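PDB 6D1P: glycosyl hydrolases family 2, sugar binding domain protein from Bacteroides uniformis str. 3978 T3 ii, which is a beta-glucuronidase of glycoside hydrolase family 2, probably hydrolysing O-glycosidic bonds to release glucuronic acid in the human gut. Local coordinates for residues Y86-N97 with K161-R172; L96-R106 with N195-H203. One frame throughout, in Å; residues are numbered along the deposited sequence.

From the N terminus, the chain runs along strand 89-96, through the loop 97-105 into strand 106-111, and later returns as strand 162-169, which lies antiparallel on strand 89-96. That pairing, interaction 1, closes a loop of 63 intervening residues. Strand 194-199 follows and, in interaction 2, meets the loop between strands 89-96 and 106-111, closing over 88 residues. The two closures cross rather than nest, since their segments alternate along the chain, and they share Leu-96 and Asn-97. Interaction 1 belongs to the six-stranded sheet and interaction 2 to the end of the two central strands of the four-stranded one, so loop 97-105 ties both sheets of the sugar-binding domain together; Ile-162 and Ile-98 pack between the two contacts.

Interaction 1 (Y86-N97 with K161-R172); sequences YQGPGWYRTMLN and KIPIAIRCDNSR
Tyr-86 O accepts a bond from Asn-170 ND2, and the same amide turns its OD1 to Gly-88 N at 2.8 Å, so one side chain grips the backbone on both flanks of Gln-87. Gln-87 reaches out to Arg-172: Arg-172 NH1 meets Gln-87 OE1 at 3.0 Å, in the guanidinium plane and on a lone pair of the amide oxygen, while Gln-87 NE2 bonds Asp-180. From Pro-89 onward the segments form a regular antiparallel pair. Pro-89 CB lies over one face of the Arg-167 guanidinium. Trp-91 offers its six-membered ring to the aliphatic part of Arg-167, whose CB stands 3.5 Å from the centroid, almost exactly on the ring normal; with Arg-167 CG anti to its own N (chi1 -178°) and the chain extended, CD runs on to Trp-91 CZ2. Asp-41 then receives both Arg-167 NE and Trp-91 NE1. On the other face, Tyr-92 CE1 touches Cys-168 SG, and farther along Leu-96 CD1 packs on Ile-164 CG1 at 3.9 Å. The pair lies inside the six-stranded antiparallel sheet of the family 2 sugar-binding domain, between strands 35-38 and 117-122; helix 45-49 covers the face carrying Trp-91 and Ala-165.

Interaction 2 (L96-R106 with N195-H203); sequences LNIENPYTNGR and NLVYTPAVH
Tyr-198 is inserted beneath the loop 97-105, which joins two strands of the beta-sandwich sugar-binding domain of family 2 hydrolases, and it illustrates how one aromatic side chain can pack along successive residues of an irregular connection. Its CB meets Asn-100 OD1 at 3.2 Å and also lies at the edge of the Tyr-102 ring, in its plane. CG and CD2 come next, under Pro-101 CD, which stands 4.1 Å from the ring centroid. CD1 faces Asn-100 CG, and CE1 faces Asn-100 CA, a CH-pi contact over the same face. The Asn-100 amide runs back along the ring, the two planes 25° apart. Asn-100 OD1, against Tyr-198 CB, is buried with no polar partner in the model. CE2 and CZ pass below Glu-99 O, while Ile-98 CG2 closes on the ring edge near CE1. Beyond this, the type II turn from Tyr-102 to Gly-105 brings the chain back to the strand. Tyr-102 lays one ring face on Pro-200, and Pro-101 CG covers the opposite face. Arg-106 then pairs with Thr-199 through two backbone bonds, Arg-106 N to Thr-199 O at 2.8 Å being the shorter, and its guanidinium continues to Asp-140. At the tip of Tyr-198, the hydroxyl OH accepts the backbone N-H of Glu-99 at 2.9 Å, with an angle of 154° at the hydrogen.

Interaction 1 (Y86-N97 with K161-R172)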
loop_
_atom_site.group_PDB
_atom_site.type_symbol
_atom_site.label_atom_id
_atom_site.label_comp_id
_atom_site.label_asym_id
_atom_site.label_seq_id
_atom_site.Cartn_x
_atom_site.Cartn_y
_atom_site.Cartn_z
ATOM N N TYR A 86 -3.253 0.485 6.263
ATOM C CA TYR A 86 -2.866 1.619 5.435
ATOM C C TYR A 86 -3.210 2.942 6.125
ATOM O O TYR A 86 -4.335 3.131 6.600
ATOM C CB TYR A 86 -3.551 1.520 4.070
ATOM C CG TYR A 86 -3.304 2.725 3.209
ATOM C CD1 TYR A 86 -2.115 2.856 2.481
ATOM C CD2 TYR A 86 -4.231 3.750 3.142
ATOM C CE1 TYR A 86 -1.874 3.966 1.690
ATOM C CE2 TYR A 86 -3.999 4.870 2.368
ATOM C CZ TYR A 86 -2.818 4.966 1.630
ATOM O OH TYR A 86 -2.588 6.081 0.867
ATOM N N GLN A 87 -2.237 3.856 6.194
ATOM C CA GLN A 87 -2.434 5.165 6.826
ATOM C C GLN A 87 -1.901 6.228 5.874
ATOM O O GLN A 87 -0.690 6.480 5.819
ATOM C CB GLN A 87 -1.752 5.250 8.195
ATOM C CG GLN A 87 -2.354 4.351 9.223
ATOM C CD GLN A 87 -1.665 4.457 10.573
ATOM O OE1 GLN A 87 -0.516 4.024 10.748
ATOM N NE2 GLN A 87 -2.350 5.042 11.520
ATOM N N GLY A 88 -2.809 6.857 5.138
ATOM C CA GLY A 88 -2.424 7.744 4.073
ATOM C C GLY A 88 -3.606 8.284 3.296
ATOM O O GLY A 88 -4.761 8.174 3.707
ATOM N N PRO A 89 -3.327 8.902 2.154
ATOM C CA PRO A 89 -4.390 9.534 1.369
ATOM C C PRO A 89 -5.029 8.587 0.353
ATOM O O PRO A 89 -4.472 7.556 -0.033
ATOM C CB PRO A 89 -3.637 10.675 0.667
ATOM C CG PRO A 89 -2.257 10.052 0.404
ATOM C CD PRO A 89 -1.976 9.235 1.655
ATOM N N GLY A 90 -6.233 8.964 -0.068
ATOM C CA GLY A 90 -6.958 8.267 -1.114
ATOM C C GLY A 90 -8.030 9.193 -1.634
ATOM O O GLY A 90 -8.376 10.184 -0.984
ATOM N N TRP A 91 -8.555 8.870 -2.818
ATOM C CA TRP A 91 -9.457 9.773 -3.526
ATOM C C TRP A 91 -10.734 9.071 -3.962
ATOM O O TRP A 91 -10.700 7.922 -4.404
ATOM C CB TRP A 91 -8.785 10.354 -4.779
ATOM C CG TRP A 91 -7.832 11.516 -4.574
ATOM C CD1 TRP A 91 -6.478 11.450 -4.369
ATOM C CD2 TRP A 91 -8.161 12.908 -4.615
ATOM N NE1 TRP A 91 -5.949 12.716 -4.272
ATOM C CE2 TRP A 91 -6.964 13.628 -4.414
ATOM C CE3 TRP A 91 -9.353 13.619 -4.796
ATOM C CZ2 TRP A 91 -6.929 15.017 -4.381
ATOM C CZ3 TRP A 91 -9.313 15.001 -4.765
ATOM C CH2 TRP A 91 -8.111 15.683 -4.564
ATOM N N TYR A 92 -11.850 9.788 -3.901
ATOM C CA TYR A 92 -13.111 9.337 -4.479
ATOM C C TYR A 92 -13.575 10.321 -5.549
ATOM O O TYR A 92 -13.297 11.519 -5.459
ATOM C CB TYR A 92 -14.208 9.220 -3.428
ATOM C CG TYR A 92 -13.930 8.280 -2.291
ATOM C CD1 TYR A 92 -13.201 8.687 -1.177
ATOM C CD2 TYR A 92 -14.462 7.002 -2.294
ATOM C CE1 TYR A 92 -12.988 7.826 -0.107
ATOM C CE2 TYR A 92 -14.256 6.144 -1.243
ATOM C CZ TYR A 92 -13.511 6.556 -0.150
ATOM O OH TYR A 92 -13.309 5.676 0.892
ATOM N N ARG A 93 -14.303 9.822 -6.554
ATOM C CA ARG A 93 -14.862 10.706 -7.570
ATOM C C ARG A 93 -16.118 10.096 -8.167
ATOM O O ARG A 93 -16.255 8.869 -8.249
ATOM C CB ARG A 93 -13.861 11.006 -8.686
ATOM C CG ARG A 93 -13.435 9.797 -9.489
ATOM C CD ARG A 93 -12.371 10.181 -10.532
ATOM N NE ARG A 93 -12.045 9.058 -11.404
ATOM C CZ ARG A 93 -10.984 8.998 -12.205
ATOM N NH1 ARG A 93 -10.114 10.004 -12.268
ATOM N NH2 ARG A 93 -10.793 7.917 -12.936
ATOM N N THR A 94 -17.036 10.970 -8.582
ATOM C CA THR A 94 -18.280 10.538 -9.211
ATOM C C THR A 94 -18.917 11.704 -9.962
ATOM O O THR A 94 -18.420 12.832 -9.953
ATOM C CB THR A 94 -19.277 9.978 -8.197
ATOM O OG1 THR A 94 -20.360 9.403 -8.916
ATOM C CG2 THR A 94 -19.849 11.101 -7.324
ATOM N N MET A 95 -20.062 11.411 -10.580
ATOM C CA MET A 95 -20.848 12.349 -11.371
ATOM C C MET A 95 -22.228 12.479 -10.741
ATOM O O MET A 95 -22.887 11.463 -10.494
ATOM C CB MET A 95 -20.985 11.840 -12.815
ATOM C CG MET A 95 -20.486 12.790 -13.860
ATOM S SD MET A 95 -18.714 12.999 -13.775
ATOM C CE MET A 95 -18.199 11.671 -14.885
ATOM N N LEU A 96 -22.687 13.708 -10.507
ATOM C CA LEU A 96 -23.973 13.910 -9.833
ATOM C C LEU A 96 -24.957 14.697 -10.690
ATOM O O LEU A 96 -24.603 15.730 -11.269
ATOM C CB LEU A 96 -23.803 14.633 -8.496
ATOM C CG LEU A 96 -23.114 13.879 -7.361
ATOM C CD1 LEU A 96 -23.324 14.652 -6.080
ATOM C CD2 LEU A 96 -23.621 12.449 -7.246
ATOM N N ASN A 97 -26.195 14.205 -10.749
ATOM C CA ASN A 97 -27.333 14.982 -11.228
ATOM C C ASN A 97 -27.824 15.852 -10.085
ATOM O O ASN A 97 -28.326 15.337 -9.083
ATOM C CB ASN A 97 -28.454 14.070 -11.714
ATOM C CG ASN A 97 -28.173 13.494 -13.065
ATOM O OD1 ASN A 97 -27.837 14.227 -13.998
ATOM N ND2 ASN A 97 -28.289 12.170 -13.190
ATOM N N LYS A 161 -24.126 16.945 -15.984
ATOM C CA LYS A 161 -23.870 16.437 -14.641
ATOM C C LYS A 161 -22.654 17.138 -14.032
ATOM O O LYS A 161 -21.914 17.851 -14.714
ATOM C CB LYS A 161 -23.679 14.922 -14.670
ATOM C CG LYS A 161 -24.931 14.182 -15.111
ATOM C CD LYS A 161 -24.649 12.743 -15.524
ATOM C CE LYS A 161 -24.876 11.761 -14.384
ATOM N NZ LYS A 161 -25.095 10.374 -14.902
ATOM N N ILE A 162 -22.455 16.947 -12.735
ATOM C CA ILE A 162 -21.459 17.692 -11.969
ATOM C C ILE A 162 -20.383 16.728 -11.489
ATOM O O ILE A 162 -20.709 15.723 -10.854
ATOM C CB ILE A 162 -22.076 18.440 -10.775
ATOM C CG1 ILE A 162 -23.288 19.257 -11.231
ATOM C CG2 ILE A 162 -21.053 19.367 -10.143
ATOM C CD1 ILE A 162 -22.973 20.252 -12.319
ATOM N N PRO A 163 -19.102 17.001 -11.740
ATOM C CA PRO A 163 -18.045 16.123 -11.224
ATOM C C PRO A 163 -17.630 16.462 -9.797
ATOM O O PRO A 163 -17.309 17.612 -9.466
ATOM C CB PRO A 163 -16.890 16.340 -12.219
ATOM C CG PRO A 163 -17.266 17.570 -13.051
ATOM C CD PRO A 163 -18.540 18.144 -12.473
ATOM N N ILE A 164 -17.640 15.439 -8.948
ATOM C CA ILE A 164 -17.327 15.550 -7.529
ATOM C C ILE A 164 -16.088 14.708 -7.248
ATOM O O ILE A 164 -15.979 13.574 -7.723
ATOM C CB ILE A 164 -18.516 15.079 -6.671
ATOM C CG1 ILE A 164 -19.713 15.991 -6.907
ATOM C CG2 ILE A 164 -18.169 15.051 -5.172
ATOM C CD1 ILE A 164 -19.420 17.439 -6.599
ATOM N N ALA A 165 -15.155 15.254 -6.483
ATOM C CA ALA A 165 -14.048 14.459 -5.983
ATOM C C ALA A 165 -13.840 14.776 -4.516
ATOM O O ALA A 165 -14.020 15.920 -4.082
ATOM C CB ALA A 165 -12.749 14.699 -6.768
ATOM N N ILE A 166 -13.472 13.750 -3.753
ATOM C CA ILE A 166 -13.265 13.876 -2.319
ATOM C C ILE A 166 -11.973 13.169 -1.960
ATOM O O ILE A 166 -11.815 11.977 -2.253
ATOM C CB ILE A 166 -14.428 13.286 -1.519
ATOM C CG1 ILE A 166 -15.727 13.948 -1.956
ATOM C CG2 ILE A 166 -14.179 13.515 -0.037
ATOM C CD1 ILE A 166 -16.940 13.262 -1.451
ATOM N N ARG A 167 -11.061 13.898 -1.319
ATOM C CA ARG A 167 -9.796 13.351 -0.847
ATOM C C ARG A 167 -9.929 13.070 0.645
ATOM O O ARG A 167 -10.253 13.976 1.417
ATOM C CB ARG A 167 -8.653 14.328 -1.120
ATOM C CG ARG A 167 -7.254 13.856 -0.708
ATOM C CD ARG A 167 -6.218 14.985 -0.911
ATOM N NE ARG A 167 -4.824 14.577 -0.708
ATOM C CZ ARG A 167 -4.220 14.523 0.476
ATOM N NH1 ARG A 167 -4.889 14.823 1.590
ATOM N NH2 ARG A 167 -2.954 14.158 0.562
ATOM N N CYS A 168 -9.709 11.816 1.046
ATOM C CA CYS A 168 -9.668 11.437 2.455
ATOM C C CYS A 168 -8.265 10.996 2.828
ATOM O O CYS A 168 -7.555 10.397 2.022
ATOM C CB CYS A 168 -10.642 10.300 2.782
ATOM S SG CYS A 168 -12.350 10.812 2.756
ATOM N N ASP A 169 -7.864 11.301 4.052
ATOM C CA ASP A 169 -6.524 10.962 4.494
ATOM C C ASP A 169 -6.567 10.510 5.948
ATOM O O ASP A 169 -7.179 11.178 6.794
ATOM C CB ASP A 169 -5.575 12.159 4.317
ATOM C CG ASP A 169 -4.212 11.906 4.909
ATOM O OD1 ASP A 169 -3.317 11.475 4.164
ATOM O OD2 ASP A 169 -4.036 12.117 6.134
ATOM N N ASN A 170 -5.932 9.368 6.228
ATOM C CA ASN A 170 -5.713 8.886 7.587
ATOM C C ASN A 170 -4.222 8.634 7.820
ATOM O O ASN A 170 -3.823 7.643 8.436
ATOM C CB ASN A 170 -6.555 7.633 7.888
ATOM C CG ASN A 170 -6.042 6.381 7.150
ATOM O OD1 ASN A 170 -5.378 6.476 6.099
ATOM N ND2 ASN A 170 -6.336 5.213 7.705
ATOM N N SER A 171 -3.378 9.538 7.323
ATOM C CA SER A 171 -1.970 9.517 7.700
ATOM C C SER A 171 -1.823 9.715 9.207
ATOM O O SER A 171 -2.640 10.372 9.856
ATOM C CB SER A 171 -1.184 10.606 6.960
ATOM O OG SER A 171 -1.309 10.465 5.558
ATOM N N ARG A 172 -0.759 9.139 9.757
ATOM C CA ARG A 172 -0.426 9.361 11.156
ATOM C C ARG A 172 -0.128 10.830 11.411
ATOM O O ARG A 172 0.652 11.445 10.686
ATOM C CB ARG A 172 0.779 8.514 11.535
ATOM C CG ARG A 172 0.532 7.064 11.392
ATOM C CD ARG A 172 1.756 6.273 11.705
ATOM N NE ARG A 172 2.034 6.203 13.138
ATOM C CZ ARG A 172 1.514 5.291 13.960
ATOM N NH1 ARG A 172 0.664 4.378 13.503
ATOM N NH2 ARG A 172 1.852 5.289 15.240
HETATM O O HOH W 1 0.794 7.617 7.786
HETATM O O HOH W 2 -4.943 6.362 10.667
#

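Interaction 2 (L96-R106 with N195-H203)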
loop_
_atom_site.group_PDB
_atom_site.type_symbol
_atom_site.label_atom_id
_atom_site.label_comp_id
_atom_site.label_asym_id
_atom_site.label_seq_id
_atom_site.Cartn_x
_atom_site.Cartn_y
_atom_site.Cartn_z
ATOM N N LEU A 96 -22.687 13.708 -10.507
ATOM C CA LEU A 96 -23.973 13.910 -9.833
ATOM C C LEU A 96 -24.957 14.697 -10.690
ATOM O O LEU A 96 -24.603 15.730 -11.269
ATOM C CB LEU A 96 -23.803 14.633 -8.496
ATOM C CG LEU A 96 -23.114 13.879 -7.361
ATOM C CD1 LEU A 96 -23.324 14.652 -6.080
ATOM C CD2 LEU A 96 -23.621 12.449 -7.246
ATOM N N ASN A 97 -26.195 14.205 -10.749
ATOM C CA ASN A 97 -27.333 14.982 -11.228
ATOM C C ASN A 97 -27.824 15.852 -10.085
ATOM O O ASN A 97 -28.326 15.337 -9.083
ATOM C CB ASN A 97 -28.454 14.070 -11.714
ATOM C CG ASN A 97 -28.173 13.494 -13.065
ATOM O OD1 ASN A 97 -27.837 14.227 -13.998
ATOM N ND2 ASN A 97 -28.289 12.170 -13.190
ATOM N N ILE A 98 -27.688 17.162 -10.230
ATOM C CA ILE A 98 -28.025 18.104 -9.171
ATOM C C ILE A 98 -29.251 18.894 -9.613
ATOM O O ILE A 98 -29.156 19.775 -10.475
ATOM C CB ILE A 98 -26.832 19.006 -8.838
ATOM C CG1 ILE A 98 -25.811 18.187 -8.046
ATOM C CG2 ILE A 98 -27.269 20.235 -8.055
ATOM C CD1 ILE A 98 -24.605 18.941 -7.626
ATOM N N GLU A 99 -30.403 18.573 -9.019
ATOM C CA GLU A 99 -31.713 19.113 -9.385
ATOM C C GLU A 99 -32.332 19.753 -8.143
ATOM O O GLU A 99 -33.221 19.171 -7.516
ATOM C CB GLU A 99 -32.678 17.965 -9.971
ATOM C CG GLU A 99 -32.089 17.060 -11.080
ATOM C CD GLU A 99 -33.075 15.979 -11.567
ATOM O OE1 GLU A 99 -33.482 16.027 -12.752
ATOM O OE2 GLU A 99 -33.448 15.087 -10.766
ATOM N N ASN A 100 -31.875 20.954 -7.792
ATOM C CA ASN A 100 -32.382 21.607 -6.581
ATOM C C ASN A 100 -33.772 22.179 -6.826
ATOM O O ASN A 100 -33.925 23.056 -7.686
ATOM C CB ASN A 100 -31.450 22.722 -6.123
ATOM C CG ASN A 100 -31.760 23.185 -4.698
ATOM O OD1 ASN A 100 -32.775 22.800 -4.112
ATOM N ND2 ASN A 100 -30.888 24.012 -4.141
ATOM N N PRO A 101 -34.809 21.739 -6.076
ATOM C CA PRO A 101 -36.181 22.200 -6.306
ATOM C C PRO A 101 -36.571 23.455 -5.524
ATOM O O PRO A 101 -37.644 23.530 -4.918
ATOM C CB PRO A 101 -37.013 20.997 -5.836
ATOM C CG PRO A 101 -36.224 20.498 -4.661
ATOM C CD PRO A 101 -34.768 20.652 -5.081
ATOM N N TYR A 102 -35.700 24.459 -5.523
ATOM C CA TYR A 102 -35.990 25.641 -4.724
ATOM C C TYR A 102 -35.414 26.862 -5.409
ATOM O O TYR A 102 -34.289 26.827 -5.918
ATOM C CB TYR A 102 -35.419 25.551 -3.301
ATOM C CG TYR A 102 -35.912 24.371 -2.494
ATOM C CD1 TYR A 102 -35.068 23.311 -2.194
ATOM C CD2 TYR A 102 -37.215 24.314 -2.032
ATOM C CE1 TYR A 102 -35.511 22.226 -1.456
ATOM C CE2 TYR A 102 -37.663 23.235 -1.294
ATOM C CZ TYR A 102 -36.805 22.190 -1.014
ATOM O OH TYR A 102 -37.245 21.108 -0.280
ATOM N N THR A 103 -36.194 27.938 -5.411
ATOM C CA THR A 103 -35.706 29.213 -5.902
ATOM C C THR A 103 -34.583 29.695 -5.003
ATOM O O THR A 103 -34.790 29.912 -3.803
ATOM C CB THR A 103 -36.843 30.226 -5.932
ATOM O OG1 THR A 103 -37.976 29.635 -6.579
ATOM C CG2 THR A 103 -36.417 31.482 -6.677
ATOM N N ASN A 104 -33.389 29.840 -5.580
ATOM C CA ASN A 104 -32.190 30.174 -4.810
ATOM C C ASN A 104 -32.025 29.231 -3.620
ATOM O O ASN A 104 -31.597 29.628 -2.533
ATOM C CB ASN A 104 -32.214 31.634 -4.354
ATOM C CG ASN A 104 -32.463 32.591 -5.495
ATOM O OD1 ASN A 104 -33.335 33.459 -5.407
ATOM N ND2 ASN A 104 -31.713 32.429 -6.586
ATOM N N GLY A 105 -32.408 27.974 -3.818
ATOM C CA GLY A 105 -32.125 26.952 -2.839
ATOM C C GLY A 105 -30.635 26.694 -2.743
ATOM O O GLY A 105 -29.838 27.133 -3.576
ATOM N N ARG A 106 -30.251 25.970 -1.698
ATOM C CA ARG A 106 -28.850 25.674 -1.443
ATOM C C ARG A 106 -28.625 24.169 -1.454
ATOM O O ARG A 106 -29.479 23.395 -1.003
ATOM C CB ARG A 106 -28.403 26.304 -0.125
ATOM C CG ARG A 106 -28.655 27.800 -0.104
ATOM C CD ARG A 106 -27.652 28.545 0.742
ATOM N NE ARG A 106 -26.285 28.411 0.246
ATOM C CZ ARG A 106 -25.776 29.115 -0.762
ATOM N NH1 ARG A 106 -26.524 29.996 -1.408
ATOM N NH2 ARG A 106 -24.514 28.932 -1.133
ATOM N N ASN A 195 -24.603 12.358 1.908
ATOM C CA ASN A 195 -25.949 12.724 1.491
ATOM C C ASN A 195 -25.915 13.964 0.615
ATOM O O ASN A 195 -25.184 14.916 0.901
ATOM C CB ASN A 195 -26.850 12.986 2.704
ATOM C CG ASN A 195 -26.872 11.828 3.654
ATOM O OD1 ASN A 195 -27.078 10.678 3.242
ATOM N ND2 ASN A 195 -26.631 12.103 4.932
ATOM N N LEU A 196 -26.705 13.945 -0.454
ATOM C CA LEU A 196 -27.017 15.147 -1.221
ATOM C C LEU A 196 -28.285 15.772 -0.649
ATOM O O LEU A 196 -29.303 15.084 -0.490
ATOM C CB LEU A 196 -27.202 14.802 -2.700
ATOM C CG LEU A 196 -27.479 15.967 -3.644
ATOM C CD1 LEU A 196 -26.301 16.929 -3.663
ATOM C CD2 LEU A 196 -27.775 15.426 -5.039
ATOM N N VAL A 197 -28.221 17.057 -0.302
ATOM C CA VAL A 197 -29.289 17.679 0.481
ATOM C C VAL A 197 -29.604 19.063 -0.073
ATOM O O VAL A 197 -28.703 19.891 -0.263
ATOM C CB VAL A 197 -28.931 17.769 1.979
ATOM C CG1 VAL A 197 -30.087 18.377 2.777
ATOM C CG2 VAL A 197 -28.574 16.394 2.528
ATOM N N TYR A 198 -30.889 19.307 -0.320
ATOM C CA TYR A 198 -31.398 20.582 -0.808
ATOM C C TYR A 198 -32.228 21.265 0.276
ATOM O O TYR A 198 -33.012 20.609 0.974
ATOM C CB TYR A 198 -32.281 20.390 -2.044
ATOM C CG TYR A 198 -31.711 19.562 -3.175
ATOM C CD1 TYR A 198 -30.661 20.032 -3.938
ATOM C CD2 TYR A 198 -32.270 18.335 -3.517
ATOM C CE1 TYR A 198 -30.151 19.298 -4.996
ATOM C CE2 TYR A 198 -31.767 17.589 -4.581
ATOM C CZ TYR A 198 -30.705 18.084 -5.316
ATOM O OH TYR A 198 -30.182 17.371 -6.377
ATOM N N THR A 199 -32.069 22.577 0.404
ATOM C CA THR A 199 -32.831 23.381 1.349
ATOM C C THR A 199 -33.197 24.702 0.694
ATOM O O THR A 199 -32.531 25.139 -0.254
ATOM C CB THR A 199 -32.061 23.661 2.650
ATOM O OG1 THR A 199 -30.794 24.250 2.345
ATOM C CG2 THR A 199 -31.855 22.398 3.441
ATOM N N PRO A 200 -34.252 25.363 1.173
ATOM C CA PRO A 200 -34.592 26.699 0.669
ATOM C C PRO A 200 -33.553 27.738 1.069
ATOM O O PRO A 200 -32.689 27.515 1.921
ATOM C CB PRO A 200 -35.943 26.995 1.331
ATOM C CG PRO A 200 -36.477 25.686 1.716
ATOM C CD PRO A 200 -35.300 24.841 2.065
ATOM N N ALA A 201 -33.661 28.910 0.436
ATOM C CA ALA A 201 -32.814 30.041 0.808
ATOM C C ALA A 201 -32.891 30.320 2.301
ATOM O O ALA A 201 -31.895 30.704 2.926
ATOM C CB ALA A 201 -33.219 31.287 0.020
ATOM N N VAL A 202 -34.069 30.139 2.889
ATOM C CA VAL A 202 -34.262 30.243 4.326
ATOM C C VAL A 202 -34.718 28.875 4.811
ATOM O O VAL A 202 -35.592 28.257 4.200
ATOM C CB VAL A 202 -35.265 31.355 4.684
ATOM C CG1 VAL A 202 -35.657 31.285 6.152
ATOM C CG2 VAL A 202 -34.666 32.724 4.361
ATOM N N HIS A 203 -34.118 28.407 5.902
ATOM C CA HIS A 203 -34.120 26.997 6.266
ATOM C C HIS A 203 -33.845 26.892 7.754
ATOM O O HIS A 203 -33.350 27.835 8.375
ATOM C CB HIS A 203 -33.044 26.235 5.489
ATOM C CG HIS A 203 -31.705 26.903 5.546
ATOM N ND1 HIS A 203 -31.235 27.722 4.542
ATOM C CD2 HIS A 203 -30.766 26.930 6.523
ATOM C CE1 HIS A 203 -30.056 28.206 4.886
ATOM N NE2 HIS A 203 -29.747 27.742 6.084
HETATM O O HOH W 3 -35.568 29.147 -1.494
#